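Local coordinates for protein Dot/Icm T4SS effector (Legionella pneumophila, PDB 6VVE) that is an effector kinase of the Dot/Icm type IV secretion system that is activated by host inositol hexakisphosphate, at residues G11-P16 with K27-N32; E34-R39 with Y48-K53; E106-H111 with G131-K136. All blocks are in the same frame, centred on the assembly; numbering follows the deposited sequence.

Contacts 1, 2 and 3 follow one another along the chain, each closing before the next opens. Contacts 1 and 2 belong to one antiparallel four-stranded sheet, where strands 26-30 and 34-41 are neighbours; the centres of the two contacts lie about 8 Å apart. Contact 3 joins helix 102-121 to strand 132-134, an edge strand of a second, five-stranded antiparallel sheet. Its centre is about 14 Å from that of contact 1 and about 13 Å from that of contact 2. Leu132 meets Ile28 of contact 1 and Met51 and Trp52 of contact 2. All three touch the same inositol hexakisphosphate. The activating ligand thus bridges the N-terminal sheet and the sheet that also reaches the ADP pocket.

Contact 1 (G11-P16 with K27-N32); sequences GTDLTP and KIYRYN. With IHP (inositol hexakisphosphate), chain B.
Leu14 and Thr15 pack tightly against Ile28, where the chain leaves strand 12-13. Leu14 N donates to Ile28 O at 2.7 Å. In return, Ile28 N donates to Thr15 OG1 in a nearly straight bond of 2.9 Å. Thr15 OG1 lies beside its own backbone N (chi1 -52°), where it also donates to Asp13 OD1 at 2.6 Å. The same carboxylate oxygen takes Thr15 N, which makes an Asx turn. The threonine hydroxyl therefore both gives and accepts, and links the turn to strand 26-30. Leu14 CB touches Ile28 CG2, and Leu14 CD2 covers one face of the Arg30 guanidinium, 3.6 Å from NH1. Arg30 NH1 donates to IHP O36 at 2.9 Å, with the phosphate oxygen at the guanidinium edge.

Nearer the start of 11-16 the contact faces solvent. Thr12 and Arg30 form an antiparallel hydrogen-bonded pair, each backbone N donating to the other's O. Their side chains run side by side, and water 1 joins Thr12 OG1 to Arg30 NE, 3.0 Å from the latter. Asp13 and Tyr29 are the non-hydrogen-bonded pair. Water 2 lies between them, donating to Asp13 OD2 at 3.0 Å and also meeting Tyr29 OH.

Strand 12-13 is an edge of the four-stranded sheet. Strand 26-30 pairs on its other side with strand 34-41, where Ile28 packs on Val35 and Ala37. Tyr29 turns to the opposite face and meets Ile8 of helix 5-8.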
loop_
_atom_site.group_PDB
_atom_site.type_symbol
_atom_site.label_atom_id
_atom_site.label_comp_id
_atom_site.label_asym_id
_atom_site.label_seq_id
_atom_site.Cartn_x
_atom_site.Cartn_y
_atom_site.Cartn_z
ATOM N N GLY A 11 -24.899 -8.244 11.207
ATOM C CA GLY A 11 -24.309 -7.447 12.263
ATOM C C GLY A 11 -24.870 -6.044 12.311
ATOM O O GLY A 11 -25.978 -5.804 11.827
ATOM N N THR A 12 -24.114 -5.111 12.884
ATOM C CA THR A 12 -24.552 -3.727 13.027
ATOM C C THR A 12 -24.101 -2.934 11.804
ATOM O O THR A 12 -22.905 -2.888 11.487
ATOM C CB THR A 12 -23.994 -3.101 14.306
ATOM O OG1 THR A 12 -24.282 -3.948 15.423
ATOM C CG2 THR A 12 -24.609 -1.731 14.541
ATOM N N ASP A 13 -25.051 -2.285 11.138
ATOM C CA ASP A 13 -24.771 -1.527 9.921
ATOM C C ASP A 13 -24.181 -0.173 10.300
ATOM O O ASP A 13 -24.877 0.680 10.862
ATOM C CB ASP A 13 -26.050 -1.367 9.103
ATOM C CG ASP A 13 -25.808 -0.754 7.744
ATOM O OD1 ASP A 13 -24.743 -0.125 7.542
ATOM O OD2 ASP A 13 -26.697 -0.886 6.873
ATOM N N LEU A 14 -22.901 0.028 9.982
ATOM C CA LEU A 14 -22.214 1.286 10.234
ATOM C C LEU A 14 -22.068 2.137 8.975
ATOM O O LEU A 14 -21.387 3.173 9.007
ATOM C CB LEU A 14 -20.826 1.021 10.827
ATOM C CG LEU A 14 -20.723 0.019 11.976
ATOM C CD1 LEU A 14 -19.268 -0.113 12.416
ATOM C CD2 LEU A 14 -21.599 0.414 13.150
ATOM N N THR A 15 -22.678 1.720 7.869
ATOM C CA THR A 15 -22.443 2.382 6.592
ATOM C C THR A 15 -22.645 3.892 6.644
ATOM O O THR A 15 -21.805 4.615 6.081
ATOM C CB THR A 15 -23.349 1.754 5.515
ATOM O OG1 THR A 15 -23.192 0.325 5.513
ATOM C CG2 THR A 15 -23.014 2.296 4.140
ATOM N N PRO A 16 -23.688 4.428 7.280
ATOM C CA PRO A 16 -23.877 5.891 7.266
ATOM C C PRO A 16 -22.716 6.662 7.880
ATOM O O PRO A 16 -22.572 7.860 7.608
ATOM C CB PRO A 16 -25.168 6.095 8.076
ATOM C CG PRO A 16 -25.883 4.787 7.996
ATOM C CD PRO A 16 -24.794 3.733 7.961
ATOM N N LYS A 27 -21.309 -1.928 1.936
ATOM C CA LYS A 27 -21.860 -1.707 3.265
ATOM C C LYS A 27 -20.776 -2.000 4.291
ATOM O O LYS A 27 -19.894 -2.834 4.055
ATOM C CB LYS A 27 -23.081 -2.591 3.539
ATOM C CG LYS A 27 -24.282 -2.313 2.648
ATOM C CD LYS A 27 -24.983 -1.014 3.034
ATOM C CE LYS A 27 -26.187 -0.757 2.132
ATOM N NZ LYS A 27 -26.876 0.524 2.453
ATOM N N ILE A 28 -20.867 -1.334 5.441
ATOM C CA ILE A 28 -19.943 -1.533 6.551
ATOM C C ILE A 28 -20.717 -2.149 7.709
ATOM O O ILE A 28 -21.761 -1.617 8.119
ATOM C CB ILE A 28 -19.282 -0.215 6.989
ATOM C CG1 ILE A 28 -18.605 0.472 5.803
ATOM C CG2 ILE A 28 -18.285 -0.477 8.108
ATOM C CD1 ILE A 28 -17.490 -0.327 5.175
ATOM N N TYR A 29 -20.207 -3.267 8.235
ATOM C CA TYR A 29 -20.861 -3.984 9.318
ATOM C C TYR A 29 -19.861 -4.282 10.425
ATOM O O TYR A 29 -18.706 -4.633 10.154
ATOM C CB TYR A 29 -21.473 -5.311 8.842
ATOM C CG TYR A 29 -22.532 -5.177 7.777
ATOM C CD1 TYR A 29 -23.827 -4.798 8.108
ATOM C CD2 TYR A 29 -22.245 -5.444 6.444
ATOM C CE1 TYR A 29 -24.810 -4.687 7.135
ATOM C CE2 TYR A 29 -23.216 -5.337 5.470
ATOM C CZ TYR A 29 -24.496 -4.956 5.820
ATOM O OH TYR A 29 -25.458 -4.840 4.845
ATOM N N ARG A 30 -20.320 -4.155 11.670
ATOM C CA ARG A 30 -19.597 -4.648 12.835
ATOM C C ARG A 30 -20.193 -5.995 13.223
ATOM O O ARG A 30 -21.384 -6.079 13.547
ATOM C CB ARG A 30 -19.675 -3.662 13.999
ATOM C CG ARG A 30 -18.727 -4.008 15.149
ATOM C CD ARG A 30 -18.802 -2.991 16.300
ATOM N NE ARG A 30 -20.156 -2.495 16.518
ATOM C CZ ARG A 30 -20.527 -1.223 16.387
ATOM N NH1 ARG A 30 -19.649 -0.289 16.066
ATOM N NH2 ARG A 30 -21.788 -0.885 16.601
ATOM N N TYR A 31 -19.374 -7.044 13.185
ATOM C CA TYR A 31 -19.826 -8.395 13.494
ATOM C C TYR A 31 -18.793 -9.078 14.375
ATOM O O TYR A 31 -17.660 -9.305 13.946
ATOM C CB TYR A 31 -20.063 -9.203 12.209
ATOM C CG TYR A 31 -20.236 -10.690 12.439
ATOM C CD1 TYR A 31 -21.403 -11.196 13.000
ATOM C CD2 TYR A 31 -19.236 -11.587 12.090
ATOM C CE1 TYR A 31 -21.565 -12.554 13.210
ATOM C CE2 TYR A 31 -19.390 -12.945 12.294
ATOM C CZ TYR A 31 -20.557 -13.423 12.854
ATOM O OH TYR A 31 -20.713 -14.773 13.060
ATOM N N ASN A 32 -19.190 -9.410 15.597
ATOM C CA ASN A 32 -18.322 -10.084 16.561
ATOM C C ASN A 32 -16.980 -9.366 16.689
ATOM O O ASN A 32 -15.913 -9.922 16.428
ATOM C CB ASN A 32 -18.123 -11.555 16.179
ATOM C CG ASN A 32 -19.365 -12.393 16.425
ATOM O OD1 ASN A 32 -20.231 -12.026 17.225
ATOM N ND2 ASN A 32 -19.458 -13.532 15.743
HETATM C C1 IHP B . -16.073 2.439 18.934
HETATM C C2 IHP B . -17.033 2.965 20.015
HETATM C C3 IHP B . -17.871 4.135 19.497
HETATM C C4 IHP B . -18.644 3.733 18.234
HETATM C C5 IHP B . -17.657 3.322 17.124
HETATM C C6 IHP B . -16.742 2.186 17.575
HETATM O O11 IHP B . -15.532 1.205 19.369
HETATM P P1 IHP B . -13.964 1.151 19.826
HETATM O O21 IHP B . -13.312 -0.075 19.235
HETATM O O31 IHP B . -13.250 2.400 19.368
HETATM O O41 IHP B . -13.894 1.073 21.350
HETATM O O12 IHP B . -16.253 3.389 21.107
HETATM P P2 IHP B . -16.621 2.823 22.614
HETATM O O22 IHP B . -17.663 1.740 22.512
HETATM O O32 IHP B . -15.376 2.262 23.240
HETATM O O42 IHP B . -17.153 3.962 23.444
HETATM O O13 IHP B . -17.000 5.178 19.166
HETATM P P3 IHP B . -17.342 6.720 19.613
HETATM O O23 IHP B . -18.479 6.725 20.622
HETATM O O33 IHP B . -16.094 7.330 20.238
HETATM O O43 IHP B . -17.735 7.538 18.402
HETATM O O14 IHP B . -19.417 4.806 17.793
HETATM P P4 IHP B . -21.003 4.507 17.457
HETATM O O24 IHP B . -21.714 4.035 18.698
HETATM O O34 IHP B . -21.083 3.408 16.410
HETATM O O44 IHP B . -21.661 5.764 16.942
HETATM O O15 IHP B . -18.375 2.895 16.007
HETATM P P5 IHP B . -18.339 3.806 14.646
HETATM O O25 IHP B . -19.672 3.694 13.933
HETATM O O35 IHP B . -18.082 5.250 14.986
HETATM O O45 IHP B . -17.231 3.296 13.750
HETATM O O16 IHP B . -15.714 2.025 16.619
HETATM P P6 IHP B . -15.691 0.669 15.681
HETATM O O26 IHP B . -14.311 0.049 15.715
HETATM O O36 IHP B . -16.704 -0.326 16.190
HETATM O O46 IHP B . -16.045 1.068 14.262
HETATM O O HOH W 1 -22.756 -3.622 17.522
HETATM O O HOH W 2 -27.365 -3.378 5.421
#

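Contact 2 (E34-R39 with Y48-K53); sequences EVYAVR and YVLMWK. With IHP (inositol hexakisphosphate), chain B.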
loop_
_atom_site.group_PDB
_atom_site.type_symbol
_atom_site.label_atom_id
_atom_site.label_comp_id
_atom_site.label_asym_id
_atom_site.label_seq_id
_atom_site.Cartn_x
_atom_site.Cartn_y
_atom_site.Cartn_z
ATOM N N GLU A 34 -15.517 -7.142 14.995
ATOM C CA GLU A 34 -14.749 -6.973 13.769
ATOM C C GLU A 34 -15.569 -6.132 12.802
ATOM O O GLU A 34 -16.750 -6.410 12.584
ATOM C CB GLU A 34 -14.405 -8.324 13.128
ATOM C CG GLU A 34 -13.617 -9.271 14.027
ATOM C CD GLU A 34 -12.225 -8.751 14.340
ATOM O OE1 GLU A 34 -11.783 -7.782 13.675
ATOM O OE2 GLU A 34 -11.578 -9.311 15.257
ATOM N N VAL A 35 -14.945 -5.112 12.226
ATOM C CA VAL A 35 -15.597 -4.226 11.266
ATOM C C VAL A 35 -15.218 -4.681 9.862
ATOM O O VAL A 35 -14.030 -4.714 9.512
ATOM C CB VAL A 35 -15.202 -2.761 11.501
ATOM C CG1 VAL A 35 -15.697 -1.882 10.361
ATOM C CG2 VAL A 35 -15.758 -2.270 12.830
ATOM N N TYR A 36 -16.224 -5.038 9.071
ATOM C CA TYR A 36 -16.048 -5.548 7.724
ATOM C C TYR A 36 -16.616 -4.572 6.700
ATOM O O TYR A 36 -17.526 -3.782 6.989
ATOM C CB TYR A 36 -16.748 -6.899 7.536
ATOM C CG TYR A 36 -16.298 -8.005 8.456
ATOM C CD1 TYR A 36 -16.863 -8.159 9.716
ATOM C CD2 TYR A 36 -15.327 -8.915 8.057
ATOM C CE1 TYR A 36 -16.459 -9.168 10.553
ATOM C CE2 TYR A 36 -14.918 -9.934 8.895
ATOM C CZ TYR A 36 -15.482 -10.056 10.136
ATOM O OH TYR A 36 -15.081 -11.070 10.977
ATOM N N ALA A 37 -16.077 -4.649 5.483
ATOM C CA ALA A 37 -16.668 -4.017 4.309
ATOM C C ALA A 37 -17.187 -5.113 3.390
ATOM O O ALA A 37 -16.441 -6.033 3.038
ATOM C CB ALA A 37 -15.649 -3.138 3.585
ATOM N N VAL A 38 -18.465 -5.025 3.018
ATOM C CA VAL A 38 -19.131 -6.034 2.205
ATOM C C VAL A 38 -19.525 -5.410 0.875
ATOM O O VAL A 38 -20.145 -4.340 0.848
ATOM C CB VAL A 38 -20.374 -6.602 2.918
ATOM C CG1 VAL A 38 -21.115 -7.577 2.007
ATOM C CG2 VAL A 38 -19.982 -7.282 4.220
ATOM N N ARG A 39 -19.167 -6.077 -0.225
ATOM C CA ARG A 39 -19.534 -5.619 -1.557
ATOM C C ARG A 39 -20.666 -6.473 -2.107
ATOM O O ARG A 39 -20.831 -7.640 -1.735
ATOM C CB ARG A 39 -18.338 -5.658 -2.507
ATOM C CG ARG A 39 -17.799 -7.040 -2.814
ATOM C CD ARG A 39 -16.651 -6.970 -3.819
ATOM N NE ARG A 39 -16.230 -8.290 -4.285
ATOM C CZ ARG A 39 -16.781 -8.932 -5.307
ATOM N NH1 ARG A 39 -17.777 -8.378 -5.984
ATOM N NH2 ARG A 39 -16.336 -10.131 -5.659
ATOM N N TYR A 48 -16.505 -10.063 1.326
ATOM C CA TYR A 48 -16.209 -9.159 2.428
ATOM C C TYR A 48 -14.702 -9.051 2.630
ATOM O O TYR A 48 -13.925 -9.894 2.171
ATOM C CB TYR A 48 -16.870 -9.638 3.733
ATOM C CG TYR A 48 -16.360 -10.984 4.191
ATOM C CD1 TYR A 48 -16.947 -12.163 3.739
ATOM C CD2 TYR A 48 -15.284 -11.081 5.067
ATOM C CE1 TYR A 48 -16.480 -13.394 4.150
ATOM C CE2 TYR A 48 -14.812 -12.310 5.485
ATOM C CZ TYR A 48 -15.411 -13.464 5.024
ATOM O OH TYR A 48 -14.941 -14.690 5.436
ATOM N N VAL A 49 -14.300 -7.991 3.322
ATOM C CA VAL A 49 -12.925 -7.808 3.765
ATOM C C VAL A 49 -12.944 -7.293 5.199
ATOM O O VAL A 49 -13.853 -6.565 5.606
ATOM C CB VAL A 49 -12.137 -6.835 2.865
ATOM C CG1 VAL A 49 -11.972 -7.426 1.467
ATOM C CG2 VAL A 49 -12.824 -5.471 2.824
ATOM N N LEU A 50 -11.928 -7.674 5.965
ATOM C CA LEU A 50 -11.780 -7.220 7.343
ATOM C C LEU A 50 -11.073 -5.870 7.344
ATOM O O LEU A 50 -10.049 -5.695 6.664
ATOM C CB LEU A 50 -10.998 -8.246 8.157
ATOM C CG LEU A 50 -10.505 -7.842 9.543
ATOM C CD1 LEU A 50 -11.626 -7.317 10.430
ATOM C CD2 LEU A 50 -9.819 -9.044 10.209
HETATM N N MSE A 51 -11.622 -4.920 8.100
HETATM C CA MSE A 51 -11.024 -3.585 8.190
HETATM C C MSE A 51 -10.230 -3.393 9.490
HETATM O O MSE A 51 -9.074 -2.986 9.444
HETATM C CB MSE A 51 -12.106 -2.509 8.071
HETATM C CG MSE A 51 -12.929 -2.562 6.780
HETATM SE SE MSE A 51 -11.894 -2.419 5.117
HETATM C CE MSE A 51 -10.886 -0.806 5.472
ATOM N N TRP A 52 -10.839 -3.689 10.637
ATOM C CA TRP A 52 -10.146 -3.584 11.918
ATOM C C TRP A 52 -10.971 -4.278 12.995
ATOM O O TRP A 52 -12.124 -4.664 12.774
ATOM C CB TRP A 52 -9.881 -2.120 12.301
ATOM C CG TRP A 52 -11.119 -1.280 12.449
ATOM C CD1 TRP A 52 -11.980 -1.261 13.512
ATOM C CD2 TRP A 52 -11.625 -0.326 11.505
ATOM N NE1 TRP A 52 -12.994 -0.359 13.279
ATOM C CE2 TRP A 52 -12.799 0.224 12.054
ATOM C CE3 TRP A 52 -11.202 0.106 10.240
ATOM C CZ2 TRP A 52 -13.555 1.185 11.387
ATOM C CZ3 TRP A 52 -11.948 1.064 9.581
ATOM C CH2 TRP A 52 -13.113 1.594 10.158
ATOM N N LYS A 53 -10.360 -4.428 14.175
ATOM C CA LYS A 53 -11.015 -5.022 15.332
ATOM C C LYS A 53 -11.638 -3.924 16.183
ATOM O O LYS A 53 -11.053 -2.853 16.358
ATOM C CB LYS A 53 -10.017 -5.835 16.160
ATOM C CG LYS A 53 -10.639 -6.581 17.340
ATOM C CD LYS A 53 -9.668 -7.605 17.928
ATOM C CE LYS A 53 -10.285 -8.379 19.093
ATOM N NZ LYS A 53 -11.160 -9.496 18.638
HETATM C C1 IHP B . -16.073 2.439 18.934
HETATM C C2 IHP B . -17.033 2.965 20.015
HETATM C C3 IHP B . -17.871 4.135 19.497
HETATM C C4 IHP B . -18.644 3.733 18.234
HETATM C C5 IHP B . -17.657 3.322 17.124
HETATM C C6 IHP B . -16.742 2.186 17.575
HETATM O O11 IHP B . -15.532 1.205 19.369
HETATM P P1 IHP B . -13.964 1.151 19.826
HETATM O O21 IHP B . -13.312 -0.075 19.235
HETATM O O31 IHP B . -13.250 2.400 19.368
HETATM O O41 IHP B . -13.894 1.073 21.350
HETATM O O12 IHP B . -16.253 3.389 21.107
HETATM P P2 IHP B . -16.621 2.823 22.614
HETATM O O22 IHP B . -17.663 1.740 22.512
HETATM O O32 IHP B . -15.376 2.262 23.240
HETATM O O42 IHP B . -17.153 3.962 23.444
HETATM O O13 IHP B . -17.000 5.178 19.166
HETATM P P3 IHP B . -17.342 6.720 19.613
HETATM O O23 IHP B . -18.479 6.725 20.622
HETATM O O33 IHP B . -16.094 7.330 20.238
HETATM O O43 IHP B . -17.735 7.538 18.402
HETATM O O14 IHP B . -19.417 4.806 17.793
HETATM P P4 IHP B . -21.003 4.507 17.457
HETATM O O24 IHP B . -21.714 4.035 18.698
HETATM O O34 IHP B . -21.083 3.408 16.410
HETATM O O44 IHP B . -21.661 5.764 16.942
HETATM O O15 IHP B . -18.375 2.895 16.007
HETATM P P5 IHP B . -18.339 3.806 14.646
HETATM O O25 IHP B . -19.672 3.694 13.933
HETATM O O35 IHP B . -18.082 5.250 14.986
HETATM O O45 IHP B . -17.231 3.296 13.750
HETATM O O16 IHP B . -15.714 2.025 16.619
HETATM P P6 IHP B . -15.691 0.669 15.681
HETATM O O26 IHP B . -14.311 0.049 15.715
HETATM O O36 IHP B . -16.704 -0.326 16.190
HETATM O O46 IHP B . -16.045 1.068 14.262
#
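Val35 and Trp52 carry the straightest bond of this hairpin: Val35 N donates to Trp52 O at 2.9 Å and 176°. Val35 O then accepts from Met51 N at 2.8 Å. Met51 and Trp52 both stand opposite Val35, so this is a classic beta bulge. Trp52 NE1 donates to IHP O26 at 2.8 Å, with the phosphate at the ring edge. Beyond the bulge Ala37 and Val49 form a hydrogen-bonded pair, each backbone N giving to the other's O. Glu34 OE2 and Lys53 NZ make a salt bridge where 34-39 begins and 48-53 ends, long and weak at 3.4 Å.

Trp52 and Val35 share a face of the sheet with Ala37 and Val49. Their side chains lie side by side. Val35 CB lies over one face of the indole, 3.9 Å from the centroid of its five-membered ring, a CH-pi contact. Ala37 CB meets Val49 CG2 at 3.7 Å and the selenium of selenomethionine Met51 at 4.1 Å.

Tyr36, Val38 and Tyr48 occupy the other face. The two tyrosine side chains lie side by side, CD2 to CD2 at 3.7 Å, with their ring planes 82° apart.

Val35 covers one face of the indole, while the indole N-H at its edge goes to a phosphate oxygen. The hairpin thus probably presents Trp52 to the ligand, with the bulge helping to set its position.

Contact 3 (E106-H111 with G131-K136); sequences EEINLH and GLWNIK. With IHP (inositol hexakisphosphate), chain B.
Ile108 meets Trp133 through its CG2 branch, which reaches the edge of the indole, 3.9 Å from CD1. One turn earlier Glu106 lies near Ile135, but how close the two come is doubtful. Asn109 follows Ile108 and makes the polar link to the strand. Its OD1 accepts from Trp133 N at 2.8 Å and 175°, the donor tilted 19° from the carboxamide carbonyl plane. Its ND2 donates to a lone pair of Trp133 O at 2.9 Å, and also donates to Tyr18 O. The carboxamide thus meets both backbone polar atoms of Trp133, and these bonds fix its rotation.

Farther along 131-136, Lys136 NZ donates to three phosphate groups of IHP, at 2.8 Å to O35 and 2.7 Å to O43, with O44 the third. Asn134 ND2 adds a weak bond to O35.

Strand 132-134 is an edge of the five-stranded sheet and pairs with strand 142-146. Helix 102-121 packs against it, consistent with the αC helix of protein kinases. The Trp133 ring also meets Tyr105 and Phe143, and Trp133 NE1 donates to Asp207 O. Leu132 touches Ile113 on the helix and faces strand 44-53.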
loop_
_atom_site.group_PDB
_atom_site.type_symbol
_atom_site.label_atom_id
_atom_site.label_comp_id
_atom_site.label_asym_id
_atom_site.label_seq_id
_atom_site.Cartn_x
_atom_site.Cartn_y
_atom_site.Cartn_z
ATOM N N GLU A 106 -15.852 10.267 1.597
ATOM C CA GLU A 106 -16.648 9.138 1.128
ATOM C C GLU A 106 -16.048 8.530 -0.137
ATOM O O GLU A 106 -16.016 7.301 -0.290
ATOM C CB GLU A 106 -18.088 9.579 0.869
ATOM C CG GLU A 106 -18.848 9.949 2.132
ATOM C CD GLU A 106 -20.258 10.423 1.848
ATOM O OE1 GLU A 106 -20.550 10.789 0.687
ATOM O OE2 GLU A 106 -21.076 10.428 2.790
ATOM N N GLU A 107 -15.567 9.377 -1.054
ATOM C CA GLU A 107 -14.976 8.871 -2.289
ATOM C C GLU A 107 -13.679 8.124 -2.008
ATOM O O GLU A 107 -13.433 7.052 -2.579
ATOM C CB GLU A 107 -14.736 10.023 -3.265
ATOM C CG GLU A 107 -14.328 9.588 -4.659
ATOM C CD GLU A 107 -15.429 8.822 -5.378
ATOM O OE1 GLU A 107 -16.594 8.911 -4.943
ATOM O OE2 GLU A 107 -15.123 8.128 -6.373
ATOM N N ILE A 108 -12.829 8.676 -1.141
ATOM C CA ILE A 108 -11.614 7.970 -0.752
ATOM C C ILE A 108 -11.963 6.622 -0.138
ATOM O O ILE A 108 -11.341 5.604 -0.458
ATOM C CB ILE A 108 -10.778 8.834 0.215
ATOM C CG1 ILE A 108 -10.163 10.015 -0.534
ATOM C CG2 ILE A 108 -9.698 7.993 0.877
ATOM C CD1 ILE A 108 -9.573 11.069 0.369
ATOM N N ASN A 109 -12.951 6.597 0.762
ATOM C CA ASN A 109 -13.340 5.349 1.408
ATOM C C ASN A 109 -13.759 4.303 0.387
ATOM O O ASN A 109 -13.372 3.133 0.492
ATOM C CB ASN A 109 -14.478 5.597 2.402
ATOM C CG ASN A 109 -13.994 6.220 3.711
ATOM O OD1 ASN A 109 -12.796 6.313 3.971
ATOM N ND2 ASN A 109 -14.935 6.643 4.536
ATOM N N LEU A 110 -14.549 4.702 -0.608
ATOM C CA LEU A 110 -14.966 3.757 -1.637
ATOM C C LEU A 110 -13.761 3.174 -2.370
ATOM O O LEU A 110 -13.711 1.970 -2.646
ATOM C CB LEU A 110 -15.916 4.444 -2.621
ATOM C CG LEU A 110 -16.731 3.526 -3.533
ATOM C CD1 LEU A 110 -18.053 4.194 -3.915
ATOM C CD2 LEU A 110 -15.955 3.155 -4.772
ATOM N N HIS A 111 -12.780 4.010 -2.698
ATOM C CA HIS A 111 -11.600 3.512 -3.395
ATOM C C HIS A 111 -10.749 2.641 -2.486
ATOM O O HIS A 111 -10.184 1.636 -2.939
ATOM C CB HIS A 111 -10.784 4.681 -3.950
ATOM C CG HIS A 111 -11.349 5.262 -5.207
ATOM N ND1 HIS A 111 -10.985 4.819 -6.461
ATOM C CD2 HIS A 111 -12.267 6.235 -5.402
ATOM C CE1 HIS A 111 -11.650 5.504 -7.375
ATOM N NE2 HIS A 111 -12.434 6.369 -6.758
ATOM N N GLY A 131 -7.691 1.679 5.874
ATOM C CA GLY A 131 -8.672 2.053 6.873
ATOM C C GLY A 131 -9.758 2.883 6.236
ATOM O O GLY A 131 -9.866 2.947 5.014
ATOM N N LEU A 132 -10.566 3.524 7.083
ATOM C CA LEU A 132 -11.704 4.297 6.602
ATOM C C LEU A 132 -11.826 5.599 7.382
ATOM O O LEU A 132 -11.484 5.672 8.568
ATOM C CB LEU A 132 -13.014 3.507 6.726
ATOM C CG LEU A 132 -13.055 2.164 6.003
ATOM C CD1 LEU A 132 -14.317 1.394 6.390
ATOM C CD2 LEU A 132 -12.979 2.361 4.501
ATOM N N TRP A 133 -12.322 6.626 6.695
ATOM C CA TRP A 133 -12.557 7.928 7.296
ATOM C C TRP A 133 -13.948 7.935 7.920
ATOM O O TRP A 133 -14.948 7.712 7.225
ATOM C CB TRP A 133 -12.437 9.033 6.249
ATOM C CG TRP A 133 -11.041 9.291 5.794
ATOM C CD1 TRP A 133 -10.447 8.818 4.660
ATOM C CD2 TRP A 133 -10.057 10.088 6.463
ATOM N NE1 TRP A 133 -9.152 9.276 4.584
ATOM C CE2 TRP A 133 -8.889 10.060 5.674
ATOM C CE3 TRP A 133 -10.051 10.824 7.648
ATOM C CZ2 TRP A 133 -7.727 10.735 6.037
ATOM C CZ3 TRP A 133 -8.895 11.502 8.002
ATOM C CH2 TRP A 133 -7.750 11.450 7.200
ATOM N N ASN A 134 -14.007 8.186 9.223
ATOM C CA ASN A 134 -15.277 8.324 9.921
ATOM C C ASN A 134 -15.801 9.738 9.714
ATOM O O ASN A 134 -15.102 10.720 10.003
ATOM C CB ASN A 134 -15.101 8.022 11.406
ATOM C CG ASN A 134 -16.430 7.865 12.124
ATOM O OD1 ASN A 134 -17.192 8.826 12.268
ATOM N ND2 ASN A 134 -16.711 6.651 12.584
ATOM N N ILE A 135 -17.035 9.843 9.221
ATOM C CA ILE A 135 -17.563 11.128 8.783
ATOM C C ILE A 135 -18.933 11.414 9.381
ATOM O O ILE A 135 -19.677 12.261 8.869
ATOM C CB ILE A 135 -17.636 11.171 7.240
ATOM C CG1 ILE A 135 -18.611 10.092 6.747
ATOM C CG2 ILE A 135 -16.263 10.975 6.638
ATOM C CD1 ILE A 135 -18.662 9.941 5.253
ATOM N N LYS A 136 -19.277 10.725 10.469
ATOM C CA LYS A 136 -20.587 10.961 11.075
ATOM C C LYS A 136 -20.678 12.380 11.629
ATOM O O LYS A 136 -21.773 12.936 11.745
ATOM C CB LYS A 136 -20.875 9.927 12.162
ATOM C CG LYS A 136 -19.962 9.968 13.379
ATOM C CD LYS A 136 -20.090 8.667 14.165
ATOM C CE LYS A 136 -19.248 8.689 15.435
ATOM N NZ LYS A 136 -19.361 7.413 16.201
HETATM C C1 IHP B . -16.073 2.439 18.934
HETATM C C2 IHP B . -17.033 2.965 20.015
HETATM C C3 IHP B . -17.871 4.135 19.497
HETATM C C4 IHP B . -18.644 3.733 18.234
HETATM C C5 IHP B . -17.657 3.322 17.124
HETATM C C6 IHP B . -16.742 2.186 17.575
HETATM O O11 IHP B . -15.532 1.205 19.369
HETATM P P1 IHP B . -13.964 1.151 19.826
HETATM O O21 IHP B . -13.312 -0.075 19.235
HETATM O O31 IHP B . -13.250 2.400 19.368
HETATM O O41 IHP B . -13.894 1.073 21.350
HETATM O O12 IHP B . -16.253 3.389 21.107
HETATM P P2 IHP B . -16.621 2.823 22.614
HETATM O O22 IHP B . -17.663 1.740 22.512
HETATM O O32 IHP B . -15.376 2.262 23.240
HETATM O O42 IHP B . -17.153 3.962 23.444
HETATM O O13 IHP B . -17.000 5.178 19.166
HETATM P P3 IHP B . -17.342 6.720 19.613
HETATM O O23 IHP B . -18.479 6.725 20.622
HETATM O O33 IHP B . -16.094 7.330 20.238
HETATM O O43 IHP B . -17.735 7.538 18.402
HETATM O O14 IHP B . -19.417 4.806 17.793
HETATM P P4 IHP B . -21.003 4.507 17.457
HETATM O O24 IHP B . -21.714 4.035 18.698
HETATM O O34 IHP B . -21.083 3.408 16.410
HETATM O O44 IHP B . -21.661 5.764 16.942
HETATM O O15 IHP B . -18.375 2.895 16.007
HETATM P P5 IHP B . -18.339 3.806 14.646
HETATM O O25 IHP B . -19.672 3.694 13.933
HETATM O O35 IHP B . -18.082 5.250 14.986
HETATM O O45 IHP B . -17.231 3.296 13.750
HETATM O O16 IHP B . -15.714 2.025 16.619
HETATM P P6 IHP B . -15.691 0.669 15.681
HETATM O O26 IHP B . -14.311 0.049 15.715
HETATM O O36 IHP B . -16.704 -0.326 16.190
HETATM O O46 IHP B . -16.045 1.068 14.262
#